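Local coordinates for protein serine protease inhibitor 4, isoform B (Drosophila melanogaster, PDB 4P0F) that probably inhibits serine- and cysteine-type endopeptidases by the serpin mechanism, in which the cleaved reactive-centre loop inserts into the central beta sheet, at residues Q80-Y85 with K115-A120; N95-M100 with S119-V124; E277-L282 with I317-I322; K312-I317 with A338-R343. All coordinates share one frame; numbering follows the deposited sequence.

Contact 1. Residues Q80-Y85 with K115-A120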
loop_
_atom_site.group_PDB
_atom_site.type_symbol
_atom_site.label_atom_id
_atom_site.label_comp_id
_atom_site.label_asym_id
_atom_site.label_seq_id
_atom_site.Cartn_x
_atom_site.Cartn_y
_atom_site.Cartn_z
ATOM N N GLN A 80 0.069 -9.425 15.326
ATOM C CA GLN A 80 0.843 -10.593 14.919
ATOM C C GLN A 80 1.798 -10.246 13.778
ATOM O O GLN A 80 2.956 -10.656 13.784
ATOM C CB GLN A 80 -0.089 -11.735 14.503
ATOM C CG GLN A 80 -0.786 -12.421 15.672
ATOM C CD GLN A 80 -1.655 -13.587 15.233
ATOM O OE1 GLN A 80 -2.525 -13.442 14.373
ATOM N NE2 GLN A 80 -1.418 -14.757 15.822
ATOM N N VAL A 81 1.320 -9.469 12.813
ATOM C CA VAL A 81 2.148 -9.087 11.670
ATOM C C VAL A 81 3.143 -7.996 12.024
ATOM O O VAL A 81 4.323 -8.092 11.711
ATOM C CB VAL A 81 1.287 -8.589 10.496
ATOM C CG1 VAL A 81 2.168 -8.232 9.299
ATOM C CG2 VAL A 81 0.252 -9.634 10.118
ATOM N N LEU A 82 2.643 -6.936 12.656
ATOM C CA LEU A 82 3.480 -5.809 13.036
ATOM C C LEU A 82 4.629 -6.245 13.935
ATOM O O LEU A 82 5.761 -5.777 13.780
ATOM C CB LEU A 82 2.631 -4.743 13.735
ATOM C CG LEU A 82 1.565 -4.085 12.864
ATOM C CD1 LEU A 82 0.563 -3.335 13.728
ATOM C CD2 LEU A 82 2.186 -3.145 11.857
ATOM N N ALA A 83 4.350 -7.156 14.863
ATOM C CA ALA A 83 5.377 -7.626 15.785
ATOM C C ALA A 83 6.457 -8.427 15.057
ATOM O O ALA A 83 7.626 -8.391 15.432
ATOM C CB ALA A 83 4.761 -8.468 16.888
ATOM N N ALA A 84 6.058 -9.156 14.020
ATOM C CA ALA A 84 6.989 -10.002 13.278
ATOM C C ALA A 84 8.075 -9.177 12.586
ATOM O O ALA A 84 9.114 -9.711 12.209
ATOM C CB ALA A 84 6.240 -10.847 12.261
ATOM N N TYR A 85 7.827 -7.878 12.425
ATOM C CA TYR A 85 8.808 -6.965 11.840
ATOM C C TYR A 85 9.315 -5.945 12.857
ATOM O O TYR A 85 9.835 -4.893 12.478
ATOM C CB TYR A 85 8.201 -6.253 10.630
ATOM C CG TYR A 85 8.122 -7.144 9.419
ATOM C CD1 TYR A 85 9.256 -7.413 8.663
ATOM C CD2 TYR A 85 6.922 -7.734 9.040
ATOM C CE1 TYR A 85 9.199 -8.235 7.560
ATOM C CE2 TYR A 85 6.854 -8.561 7.934
ATOM C CZ TYR A 85 7.997 -8.808 7.198
ATOM O OH TYR A 85 7.947 -9.626 6.094
ATOM N N LYS A 115 -0.992 -1.211 22.444
ATOM C CA LYS A 115 -0.492 -2.554 22.719
ATOM C C LYS A 115 -0.505 -3.454 21.485
ATOM O O LYS A 115 0.383 -4.286 21.323
ATOM C CB LYS A 115 -1.309 -3.222 23.829
ATOM C CG LYS A 115 -1.159 -2.600 25.204
ATOM C CD LYS A 115 -2.061 -3.309 26.196
ATOM C CE LYS A 115 -1.769 -2.910 27.627
ATOM N NZ LYS A 115 -2.701 -3.589 28.568
ATOM N N GLN A 116 -1.512 -3.293 20.624
ATOM C CA GLN A 116 -1.688 -4.200 19.495
ATOM C C GLN A 116 -1.186 -3.604 18.181
ATOM O O GLN A 116 -0.538 -4.301 17.399
ATOM C CB GLN A 116 -3.161 -4.594 19.370
ATOM C CG GLN A 116 -3.731 -5.220 20.637
ATOM C CD GLN A 116 -3.044 -6.517 21.014
ATOM O OE1 GLN A 116 -2.606 -7.278 20.149
ATOM N NE2 GLN A 116 -2.947 -6.778 22.313
ATOM N N PHE A 117 -1.482 -2.328 17.930
ATOM C CA PHE A 117 -1.002 -1.667 16.719
ATOM C C PHE A 117 0.339 -0.979 16.952
ATOM O O PHE A 117 0.910 -0.392 16.031
ATOM C CB PHE A 117 -2.027 -0.653 16.194
ATOM C CG PHE A 117 -3.158 -1.278 15.446
ATOM C CD1 PHE A 117 -4.288 -1.729 16.118
ATOM C CD2 PHE A 117 -3.103 -1.426 14.072
ATOM C CE1 PHE A 117 -5.332 -2.311 15.434
ATOM C CE2 PHE A 117 -4.153 -2.003 13.385
ATOM C CZ PHE A 117 -5.266 -2.450 14.061
ATOM N N LEU A 118 0.840 -1.059 18.182
ATOM C CA LEU A 118 2.157 -0.535 18.512
ATOM C C LEU A 118 2.233 0.939 18.126
ATOM O O LEU A 118 3.283 1.456 17.745
ATOM C CB LEU A 118 3.247 -1.354 17.806
ATOM C CG LEU A 118 3.225 -2.865 18.085
ATOM C CD1 LEU A 118 4.354 -3.553 17.325
ATOM C CD2 LEU A 118 3.334 -3.165 19.576
ATOM N N SER A 119 1.101 1.614 18.259
ATOM C CA SER A 119 0.967 2.992 17.823
ATOM C C SER A 119 1.499 3.967 18.845
ATOM O O SER A 119 1.283 3.806 20.042
ATOM C CB SER A 119 -0.496 3.321 17.543
ATOM O OG SER A 119 -0.624 4.615 16.977
ATOM N N ALA A 120 2.199 4.982 18.354
ATOM C CA ALA A 120 2.573 6.114 19.177
ATOM C C ALA A 120 1.381 7.060 19.228
ATOM O O ALA A 120 0.414 6.886 18.493
ATOM C CB ALA A 120 3.799 6.813 18.616
#
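Leu82, near the C-terminal end of helix 71-84, pushes its side chain into the turn Gln116-Leu118 and carries most of this contact. Its CG stands anti to the carbonyl carbon (chi1 -65°), and the CD1 methyl beyond it touches backbone and ring at once. That methyl lies 3.8 Å from the carbonyl O of Phe117 and meets the ring obliquely, with CD1 of Leu82 4.1 Å from CD2 of Phe117. The carbonyl O of Gln116 is about as near, at 4.0 Å from Leu82 CD1. Lower on the same side chain, CB of Leu82 receives the CD1 methyl of Leu118 at 4.2 Å, the second apolar touch. No hydrogen bond spans the two segments; the fit is one of methyls against a turn. Leu118, the first residue to leave helical geometry after helix 107-115, has a positive phi of 56°, and its side chain is directed toward helix 71-84 although much of it remains at the surface. Beyond the turn, Ser119 OG donates in the carbonyl plane, on a lone pair, to Ala120 O at 2.9 Å. The two carbonyls beside the Leu82 methyl are themselves held: Phe117 O by Asn95 ND2, and Gln116 O by His79 ND1. The ring of Phe117 meets that of Phe78, while Phe39 and Ile93 pack on Leu82. The arrangement belongs to the helical side of the serpin fold, where helix 71-84 packs on the turn that leads the connecting helix of a beta-alpha-beta crossover into its second strand.

Contact 2. Residues N95-M100 with S119-V124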
loop_
_atom_site.group_PDB
_atom_site.type_symbol
_atom_site.label_atom_id
_atom_site.label_comp_id
_atom_site.label_asym_id
_atom_site.label_seq_id
_atom_site.Cartn_x
_atom_site.Cartn_y
_atom_site.Cartn_z
ATOM N N ASN A 95 3.026 3.152 13.231
ATOM C CA ASN A 95 1.721 3.748 13.414
ATOM C C ASN A 95 1.788 4.880 14.417
ATOM O O ASN A 95 2.522 4.804 15.404
ATOM C CB ASN A 95 0.717 2.699 13.886
ATOM C CG ASN A 95 0.460 1.638 12.837
ATOM O OD1 ASN A 95 0.229 1.953 11.677
ATOM N ND2 ASN A 95 0.499 0.380 13.246
ATOM N N LYS A 96 1.010 5.923 14.166
ATOM C CA LYS A 96 0.908 7.018 15.125
ATOM C C LYS A 96 -0.430 7.712 14.995
ATOM O O LYS A 96 -0.958 7.851 13.900
ATOM C CB LYS A 96 2.043 8.026 14.924
ATOM C CG LYS A 96 2.130 9.105 16.006
ATOM C CD LYS A 96 3.520 9.715 16.081
ATOM C CE LYS A 96 3.641 10.697 17.229
ATOM N NZ LYS A 96 5.056 11.167 17.399
ATOM N N ILE A 97 -0.959 8.168 16.127
ATOM C CA ILE A 97 -2.179 8.954 16.128
ATOM C C ILE A 97 -1.856 10.353 16.655
ATOM O O ILE A 97 -1.088 10.511 17.604
ATOM C CB ILE A 97 -3.297 8.296 16.974
ATOM C CG1 ILE A 97 -4.597 9.090 16.834
ATOM C CG2 ILE A 97 -2.894 8.167 18.438
ATOM C CD1 ILE A 97 -5.833 8.369 17.405
ATOM N N PHE A 98 -2.431 11.355 16.000
ATOM C CA PHE A 98 -2.235 12.745 16.376
ATOM C C PHE A 98 -3.590 13.301 16.791
ATOM O O PHE A 98 -4.534 13.267 16.007
ATOM C CB PHE A 98 -1.640 13.536 15.224
ATOM C CG PHE A 98 -0.332 12.979 14.712
ATOM C CD1 PHE A 98 -0.318 11.998 13.733
ATOM C CD2 PHE A 98 0.874 13.456 15.198
ATOM C CE1 PHE A 98 0.874 11.501 13.261
ATOM C CE2 PHE A 98 2.075 12.962 14.727
ATOM C CZ PHE A 98 2.072 11.980 13.755
ATOM N N VAL A 99 -3.676 13.800 18.025
ATOM C CA VAL A 99 -4.963 14.103 18.662
ATOM C C VAL A 99 -5.069 15.586 19.022
ATOM O O VAL A 99 -4.134 16.169 19.565
ATOM C CB VAL A 99 -5.156 13.260 19.939
ATOM C CG1 VAL A 99 -6.567 13.463 20.543
ATOM C CG2 VAL A 99 -4.905 11.783 19.632
ATOM N N MET A 100 -6.209 16.183 18.695
ATOM C CA MET A 100 -6.489 17.583 19.030
ATOM C C MET A 100 -6.164 17.868 20.495
ATOM O O MET A 100 -6.619 17.144 21.382
ATOM C CB MET A 100 -7.962 17.899 18.725
ATOM C CG MET A 100 -8.433 19.331 19.019
ATOM S SD MET A 100 -7.831 20.534 17.811
ATOM C CE MET A 100 -6.293 20.911 18.492
ATOM N N SER A 119 1.101 1.614 18.259
ATOM C CA SER A 119 0.967 2.992 17.823
ATOM C C SER A 119 1.499 3.967 18.845
ATOM O O SER A 119 1.283 3.806 20.042
ATOM C CB SER A 119 -0.496 3.321 17.543
ATOM O OG SER A 119 -0.624 4.615 16.977
ATOM N N ALA A 120 2.199 4.982 18.354
ATOM C CA ALA A 120 2.573 6.114 19.177
ATOM C C ALA A 120 1.381 7.060 19.228
ATOM O O ALA A 120 0.414 6.886 18.493
ATOM C CB ALA A 120 3.799 6.813 18.616
ATOM N N ALA A 121 1.458 8.058 20.099
ATOM C CA ALA A 121 0.396 9.047 20.210
ATOM C C ALA A 121 0.985 10.397 20.594
ATOM O O ALA A 121 1.939 10.470 21.371
ATOM C CB ALA A 121 -0.627 8.608 21.217
ATOM N N GLN A 122 0.418 11.456 20.028
ATOM C CA GLN A 122 0.887 12.815 20.279
ATOM C C GLN A 122 -0.274 13.792 20.174
ATOM O O GLN A 122 -1.125 13.647 19.309
ATOM C CB GLN A 122 1.980 13.188 19.281
ATOM C CG GLN A 122 2.558 14.584 19.471
ATOM C CD GLN A 122 3.689 14.886 18.504
ATOM O OE1 GLN A 122 3.953 14.122 17.580
ATOM N NE2 GLN A 122 4.361 16.008 18.711
ATOM N N SER A 123 -0.294 14.788 21.055
ATOM C CA SER A 123 -1.287 15.853 20.986
ATOM C C SER A 123 -0.769 16.984 20.105
ATOM O O SER A 123 0.400 17.354 20.196
ATOM C CB SER A 123 -1.610 16.379 22.386
ATOM O OG SER A 123 -2.199 15.367 23.183
ATOM N N VAL A 124 -1.635 17.511 19.245
ATOM C CA VAL A 124 -1.287 18.628 18.364
ATOM C C VAL A 124 -2.413 19.656 18.329
ATOM O O VAL A 124 -3.553 19.343 18.669
ATOM C CB VAL A 124 -0.992 18.152 16.915
ATOM C CG1 VAL A 124 0.147 17.134 16.896
ATOM C CG2 VAL A 124 -2.240 17.568 16.269
HETATM O O HOH W 1 5.767 13.370 15.831
HETATM O O HOH W 2 -4.931 15.369 22.964
#
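Lys96 reaches across strand 120-124 and touches Ala120 and Gln122 in turn. Its CB lies 4.1 Å from Ala120 O. With CG anti to the backbone N (chi1 -172°), the chain runs out extended: CG packs 3.9 Å from Ala120 CB while also covering one face of the Phe98 ring, toward its rim, and CD keeps to the same alanine methyl. CE comes within 3.6 Å of Gln122 CB. At the tip, NZ donates to Gln122 OE1 at 3.2 Å from above the carbonyl plane, 41° out of it, and water 1 bridges the same two atoms.

The strands are parallel and in register, the start and finish of a beta-alpha-beta crossover through helix 107-115 at one margin of the serpin's central sheet. Five backbone bonds join them, such as Ile97 N to Ala120 O at 3.0 Å. Phe98 turns its ring edge to Gln122 OE1, 3.6 Å from CE2, and to Val124 CG1, 4.1 Å from CD2. Helix 129-143 covers this side, with Trp139 on Lys96, Ile136 on Phe98 and Thr135 on both Gln122 and Val124. On the reverse side the Ile97 CG2 methyl meets Ala121 CB at 3.6 Å, and Ile97 also packs on Phe109 and Leu113 of helix 107-115.

Contact 3. Residues E277-L282 with I317-I322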
loop_
_atom_site.group_PDB
_atom_site.type_symbol
_atom_site.label_atom_id
_atom_site.label_comp_id
_atom_site.label_asym_id
_atom_site.label_seq_id
_atom_site.Cartn_x
_atom_site.Cartn_y
_atom_site.Cartn_z
ATOM N N GLU A 277 5.782 7.295 -8.470
ATOM C CA GLU A 277 5.229 7.959 -7.295
ATOM C C GLU A 277 3.747 8.137 -7.551
ATOM O O GLU A 277 3.352 8.458 -8.672
ATOM C CB GLU A 277 5.893 9.309 -7.046
ATOM C CG GLU A 277 7.376 9.345 -7.346
ATOM C CD GLU A 277 8.028 10.645 -6.908
ATOM O OE1 GLU A 277 7.445 11.347 -6.054
ATOM O OE2 GLU A 277 9.121 10.963 -7.424
ATOM N N PHE A 278 2.923 7.950 -6.522
ATOM C CA PHE A 278 1.484 7.989 -6.691
ATOM C C PHE A 278 0.850 8.541 -5.431
ATOM O O PHE A 278 1.290 8.231 -4.322
ATOM C CB PHE A 278 0.951 6.587 -6.994
ATOM C CG PHE A 278 -0.528 6.529 -7.252
ATOM C CD1 PHE A 278 -1.058 7.001 -8.442
ATOM C CD2 PHE A 278 -1.382 5.979 -6.320
ATOM C CE1 PHE A 278 -2.405 6.934 -8.685
ATOM C CE2 PHE A 278 -2.735 5.906 -6.570
ATOM C CZ PHE A 278 -3.244 6.384 -7.743
ATOM N N GLN A 279 -0.150 9.392 -5.612
ATOM C CA GLN A 279 -0.894 9.926 -4.482
ATOM C C GLN A 279 -2.366 9.998 -4.838
ATOM O O GLN A 279 -2.730 10.291 -5.981
ATOM C CB GLN A 279 -0.368 11.293 -4.074
ATOM C CG GLN A 279 -0.490 12.388 -5.101
ATOM C CD GLN A 279 0.166 13.681 -4.626
ATOM O OE1 GLN A 279 1.393 13.784 -4.562
ATOM N NE2 GLN A 279 -0.651 14.660 -4.269
ATOM N N VAL A 280 -3.203 9.727 -3.846
ATOM C CA VAL A 280 -4.633 9.678 -4.047
ATOM C C VAL A 280 -5.363 9.897 -2.733
ATOM O O VAL A 280 -4.874 9.495 -1.670
ATOM C CB VAL A 280 -5.066 8.318 -4.656
ATOM C CG1 VAL A 280 -4.747 7.168 -3.708
ATOM C CG2 VAL A 280 -6.536 8.323 -5.024
ATOM N N GLU A 281 -6.510 10.567 -2.810
ATOM C CA GLU A 281 -7.418 10.660 -1.681
ATOM C C GLU A 281 -8.421 9.514 -1.885
ATOM O O GLU A 281 -9.028 9.393 -2.954
ATOM C CB GLU A 281 -8.087 12.046 -1.604
ATOM C CG GLU A 281 -8.727 12.369 -0.252
ATOM C CD GLU A 281 -10.018 11.627 -0.020
ATOM O OE1 GLU A 281 -10.728 11.369 -1.005
ATOM O OE2 GLU A 281 -10.332 11.313 1.146
ATOM N N LEU A 282 -8.543 8.651 -0.881
ATOM C CA LEU A 282 -9.178 7.337 -1.054
ATOM C C LEU A 282 -10.675 7.279 -0.723
ATOM O O LEU A 282 -11.255 6.196 -0.729
ATOM C CB LEU A 282 -8.443 6.303 -0.196
ATOM C CG LEU A 282 -7.080 5.831 -0.706
ATOM C CD1 LEU A 282 -6.392 4.987 0.332
ATOM C CD2 LEU A 282 -7.240 5.027 -1.995
ATOM N N ILE A 317 -5.803 9.996 2.867
ATOM C CA ILE A 317 -4.786 10.332 1.873
ATOM C C ILE A 317 -3.722 9.247 1.856
ATOM O O ILE A 317 -3.235 8.833 2.897
ATOM C CB ILE A 317 -4.142 11.700 2.164
ATOM C CG1 ILE A 317 -5.204 12.801 2.112
ATOM C CG2 ILE A 317 -3.052 11.991 1.155
ATOM C CD1 ILE A 317 -4.813 14.078 2.821
ATOM N N HIS A 318 -3.375 8.781 0.661
ATOM C CA HIS A 318 -2.355 7.765 0.513
ATOM C C HIS A 318 -1.322 8.241 -0.470
ATOM O O HIS A 318 -1.664 8.758 -1.536
ATOM C CB HIS A 318 -2.958 6.449 0.038
ATOM C CG HIS A 318 -1.984 5.316 -0.000
ATOM N ND1 HIS A 318 -1.530 4.684 1.137
ATOM C CD2 HIS A 318 -1.386 4.688 -1.041
ATOM C CE1 HIS A 318 -0.705 3.711 0.798
ATOM N NE2 HIS A 318 -0.595 3.695 -0.518
ATOM N N LYS A 319 -0.063 8.066 -0.102
ATOM C CA LYS A 319 1.047 8.385 -0.996
ATOM C C LYS A 319 2.036 7.246 -0.988
ATOM O O LYS A 319 2.306 6.672 0.059
ATOM C CB LYS A 319 1.737 9.679 -0.575
ATOM C CG LYS A 319 0.925 10.933 -0.789
ATOM C CD LYS A 319 1.839 12.171 -0.819
ATOM C CE LYS A 319 1.028 13.466 -0.887
ATOM N NZ LYS A 319 1.840 14.735 -0.858
ATOM N N ALA A 320 2.592 6.933 -2.157
ATOM C CA ALA A 320 3.544 5.836 -2.263
ATOM C C ALA A 320 4.627 6.133 -3.306
ATOM O O ALA A 320 4.455 6.967 -4.200
ATOM C CB ALA A 320 2.821 4.548 -2.586
ATOM N N PHE A 321 5.758 5.458 -3.126
ATOM C CA PHE A 321 6.955 5.647 -3.940
ATOM C C PHE A 321 7.648 4.308 -4.103
ATOM O O PHE A 321 7.683 3.520 -3.164
ATOM C CB PHE A 321 7.909 6.648 -3.281
ATOM C CG PHE A 321 9.256 6.735 -3.947
ATOM C CD1 PHE A 321 10.289 5.892 -3.568
ATOM C CD2 PHE A 321 9.476 7.635 -4.966
ATOM C CE1 PHE A 321 11.520 5.960 -4.192
ATOM C CE2 PHE A 321 10.710 7.704 -5.596
ATOM C CZ PHE A 321 11.727 6.873 -5.199
ATOM N N ILE A 322 8.214 4.059 -5.282
ATOM C CA ILE A 322 9.042 2.878 -5.484
ATOM C C ILE A 322 10.144 3.199 -6.495
ATOM O O ILE A 322 9.928 3.961 -7.436
ATOM C CB ILE A 322 8.202 1.663 -5.961
ATOM C CG1 ILE A 322 9.068 0.398 -6.020
ATOM C CG2 ILE A 322 7.562 1.936 -7.308
ATOM C CD1 ILE A 322 8.239 -0.903 -6.064
#
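Gln279 and Lys319 face each other in a non-hydrogen-bonded pair, their side chains lying side by side and pointing the same way. Lys319 has CG anti to its carbonyl carbon (chi1 -70°), and this torsion puts Lys319 CG 3.5 Å from Gln279 CB. Gln279 holds its own CG in the crowded position between its backbone N and carbonyl carbon (chi1 63°). The extended lysine carries CE to 3.7 Å from Gln279 OE1. NZ makes its hydrogen bonds elsewhere, to the carbonyl oxygens of Lys149 and Asp150. An alanine at Lys319 would probably leave those two carbonyls without their ammonium partner and let the Gln279 side chain turn more freely.

Next along this face, the Phe321 ring presents its edge to Glu277, with Glu277 CG 3.6 Å from Phe321 CD2. The carboxylate and ring planes stand 72° apart.

The two antiparallel strands belong to the serpin's central sheet A, where strand 311-324 is flanked by strand 263-281 and by the inserted strand 328-341. Phe278 with Ala320 and Val280 with His318 are the hydrogen-bonded pairs, each closed by two bonds, among them Ala320 N to Phe278 O at 2.8 Å.

His318 and Phe278 project from the opposite face of the sheet. His318 CB meets Leu282 CD1 at 3.7 Å; CG, anti to the backbone N, carries the ring away from the strand, and the same methyl approaches the imidazole obliquely. Both ring nitrogens have hydrogen-bond partners outside the pair: ND1 is bonded to Thr335 OG1, and NE2 to the backbone N of Ser37.

Contact 4. Residues K312-I317 with A338-R343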
loop_
_atom_site.group_PDB
_atom_site.type_symbol
_atom_site.label_atom_id
_atom_site.label_comp_id
_atom_site.label_asym_id
_atom_site.label_seq_id
_atom_site.Cartn_x
_atom_site.Cartn_y
_atom_site.Cartn_z
ATOM N N LYS A 312 -16.733 12.295 12.103
ATOM C CA LYS A 312 -16.716 11.631 10.804
ATOM C C LYS A 312 -15.342 11.777 10.146
ATOM O O LYS A 312 -14.523 12.590 10.550
ATOM C CB LYS A 312 -17.806 12.191 9.888
ATOM C CG LYS A 312 -17.553 13.593 9.400
ATOM C CD LYS A 312 -18.715 14.096 8.563
ATOM C CE LYS A 312 -18.475 15.516 8.083
ATOM N NZ LYS A 312 -19.596 15.984 7.218
ATOM N N VAL A 313 -15.089 10.969 9.126
ATOM C CA VAL A 313 -13.832 11.047 8.392
ATOM C C VAL A 313 -13.922 12.115 7.307
ATOM O O VAL A 313 -14.846 12.096 6.495
ATOM C CB VAL A 313 -13.485 9.676 7.770
ATOM C CG1 VAL A 313 -12.258 9.769 6.887
ATOM C CG2 VAL A 313 -13.278 8.642 8.864
ATOM N N SER A 314 -12.967 13.046 7.297
ATOM C CA SER A 314 -12.944 14.115 6.296
ATOM C C SER A 314 -11.982 13.851 5.143
ATOM O O SER A 314 -12.117 14.450 4.080
ATOM C CB SER A 314 -12.565 15.444 6.948
ATOM O OG SER A 314 -11.403 15.283 7.740
ATOM N N ALA A 315 -10.986 12.998 5.367
ATOM C CA ALA A 315 -10.048 12.661 4.302
ATOM C C ALA A 315 -9.299 11.376 4.594
ATOM O O ALA A 315 -8.999 11.067 5.745
ATOM C CB ALA A 315 -9.059 13.799 4.091
ATOM N N ILE A 316 -9.002 10.620 3.534
ATOM C CA ILE A 316 -8.068 9.508 3.613
ATOM C C ILE A 316 -7.056 9.731 2.505
ATOM O O ILE A 316 -7.423 9.709 1.338
ATOM C CB ILE A 316 -8.728 8.124 3.418
ATOM C CG1 ILE A 316 -9.917 7.941 4.361
ATOM C CG2 ILE A 316 -7.684 7.022 3.616
ATOM C CD1 ILE A 316 -10.643 6.599 4.196
ATOM N N ILE A 317 -5.803 9.996 2.867
ATOM C CA ILE A 317 -4.786 10.332 1.873
ATOM C C ILE A 317 -3.722 9.247 1.856
ATOM O O ILE A 317 -3.235 8.833 2.897
ATOM C CB ILE A 317 -4.142 11.700 2.164
ATOM C CG1 ILE A 317 -5.204 12.801 2.112
ATOM C CG2 ILE A 317 -3.052 11.991 1.155
ATOM C CD1 ILE A 317 -4.813 14.078 2.821
ATOM N N ALA A 338 -7.982 11.636 8.358
ATOM C CA ALA A 338 -8.379 12.772 9.191
ATOM C C ALA A 338 -9.795 12.576 9.691
ATOM O O ALA A 338 -10.689 12.318 8.901
ATOM C CB ALA A 338 -8.266 14.062 8.415
ATOM N N VAL A 339 -9.982 12.722 11.003
ATOM C CA VAL A 339 -11.286 12.569 11.648
ATOM C C VAL A 339 -11.644 13.899 12.286
ATOM O O VAL A 339 -10.833 14.474 13.011
ATOM C CB VAL A 339 -11.268 11.452 12.705
ATOM C CG1 VAL A 339 -12.611 11.337 13.417
ATOM C CG2 VAL A 339 -10.904 10.115 12.059
ATOM N N ARG A 340 -12.841 14.393 11.982
ATOM C CA ARG A 340 -13.288 15.704 12.439
ATOM C C ARG A 340 -14.604 15.608 13.187
ATOM O O ARG A 340 -15.342 14.651 13.038
ATOM C CB ARG A 340 -13.456 16.654 11.251
ATOM C CG ARG A 340 -14.412 16.118 10.192
ATOM C CD ARG A 340 -14.938 17.203 9.285
ATOM N NE ARG A 340 -15.794 18.117 10.032
ATOM C CZ ARG A 340 -16.181 19.310 9.602
ATOM N NH1 ARG A 340 -15.794 19.756 8.415
ATOM N NH2 ARG A 340 -16.953 20.062 10.375
ATOM N N ARG A 341 -14.920 16.612 13.983
ATOM C CA ARG A 341 -16.258 16.649 14.547
ATOM C C ARG A 341 -17.232 17.016 13.431
ATOM O O ARG A 341 -16.902 17.796 12.539
ATOM C CB ARG A 341 -16.338 17.629 15.710
ATOM C CG ARG A 341 -16.013 19.056 15.373
ATOM C CD ARG A 341 -16.707 19.985 16.368
ATOM N NE ARG A 341 -18.154 19.944 16.187
ATOM C CZ ARG A 341 -19.044 20.319 17.104
ATOM N NH1 ARG A 341 -18.645 20.771 18.284
ATOM N NH2 ARG A 341 -20.342 20.237 16.838
ATOM N N LYS A 342 -18.419 16.419 13.452
ATOM C CA LYS A 342 -19.471 16.847 12.543
ATOM C C LYS A 342 -19.853 18.281 12.872
ATOM O O LYS A 342 -19.965 18.657 14.042
ATOM C CB LYS A 342 -20.697 15.934 12.644
ATOM C CG LYS A 342 -20.388 14.452 12.430
ATOM C CD LYS A 342 -21.661 13.604 12.519
ATOM C CE LYS A 342 -21.366 12.097 12.510
ATOM N NZ LYS A 342 -22.608 11.341 12.887
ATOM N N ARG A 343 -20.058 19.085 11.836
ATOM C CA ARG A 343 -20.499 20.461 12.023
ATOM C C ARG A 343 -21.782 20.512 12.850
ATOM O O ARG A 343 -21.808 21.105 13.930
ATOM C CB ARG A 343 -20.724 21.130 10.668
ATOM C CG ARG A 343 -20.640 22.648 10.690
ATOM C CD ARG A 343 -21.076 23.249 9.356
ATOM N NE ARG A 343 -22.309 22.636 8.862
ATOM C CZ ARG A 343 -22.367 21.659 7.957
ATOM N NH1 ARG A 343 -21.258 21.166 7.408
ATOM N NH2 ARG A 343 -23.546 21.172 7.593
HETATM O O HOH W 3 -20.220 18.028 9.219
#
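The far end of an antiparallel beta hairpin, remote from its turn, is joined here by Lys312 and Ala315 pairing with Arg340 and Ala338, with a beta bulge between. Lys312 and Arg340 exchange two backbone bonds, each 2.9 Å from N to O. The register then slips by one at Ser314, whose N bonds to Ala338 O at 2.9 Å. Ala338 N bonds to Ala315 O, so Ala338 bonds to two successive residues across the bulge, while the buried Ala315 N has no partner in the model.

Arg340 and Lys312 lie side by side, pointing the same way. Arg340 CG packs 3.5 Å from Lys312 O, and its CD lies 3.8 Å from Ser314 CB. The chain bends at chi3 (-67°), and NE and NH2 together grip Arg341 O, which lies in the guanidinium plane, side-on, with NE 2.8 Å from it. NH2 also forms a salt bridge with Glu160, and Lys312 NZ one with Asp297, which would probably offset the closeness of two like charges. A leucine in place of Arg340 would probably cost Glu160 its salt bridge with this guanidinium and leave Arg341 O without its double donor. Water 3 ties Lys312 NZ to Arg343 N. A reactive-centre loop lying as an added strand in sheet A is the hallmark of a cleaved serpin.

In the fold
Contacts 1 and 2 close before contacts 3 and 4 open along the chain; the segments of the latter two alternate. The first two, with centres about 15 Å apart, share Ser119 and Ala120 and meet where Asn95 ND2 reaches Phe117 O; they join helix 71-84 to the turn before edge strand 120-124, and that strand to strand 91-100. Contacts 3 and 4, whose centres are about 18 Å apart, share Ile317 on strand 311-324 and meet through Glu281 and Ile316. Strand 161-174 lies between the strands of contact 2 and the inserted strand 328-341. Contacts 2, 3 and 4 together sample the expanded sheet of the cleaved serpin, with contact 1 packed against its edge.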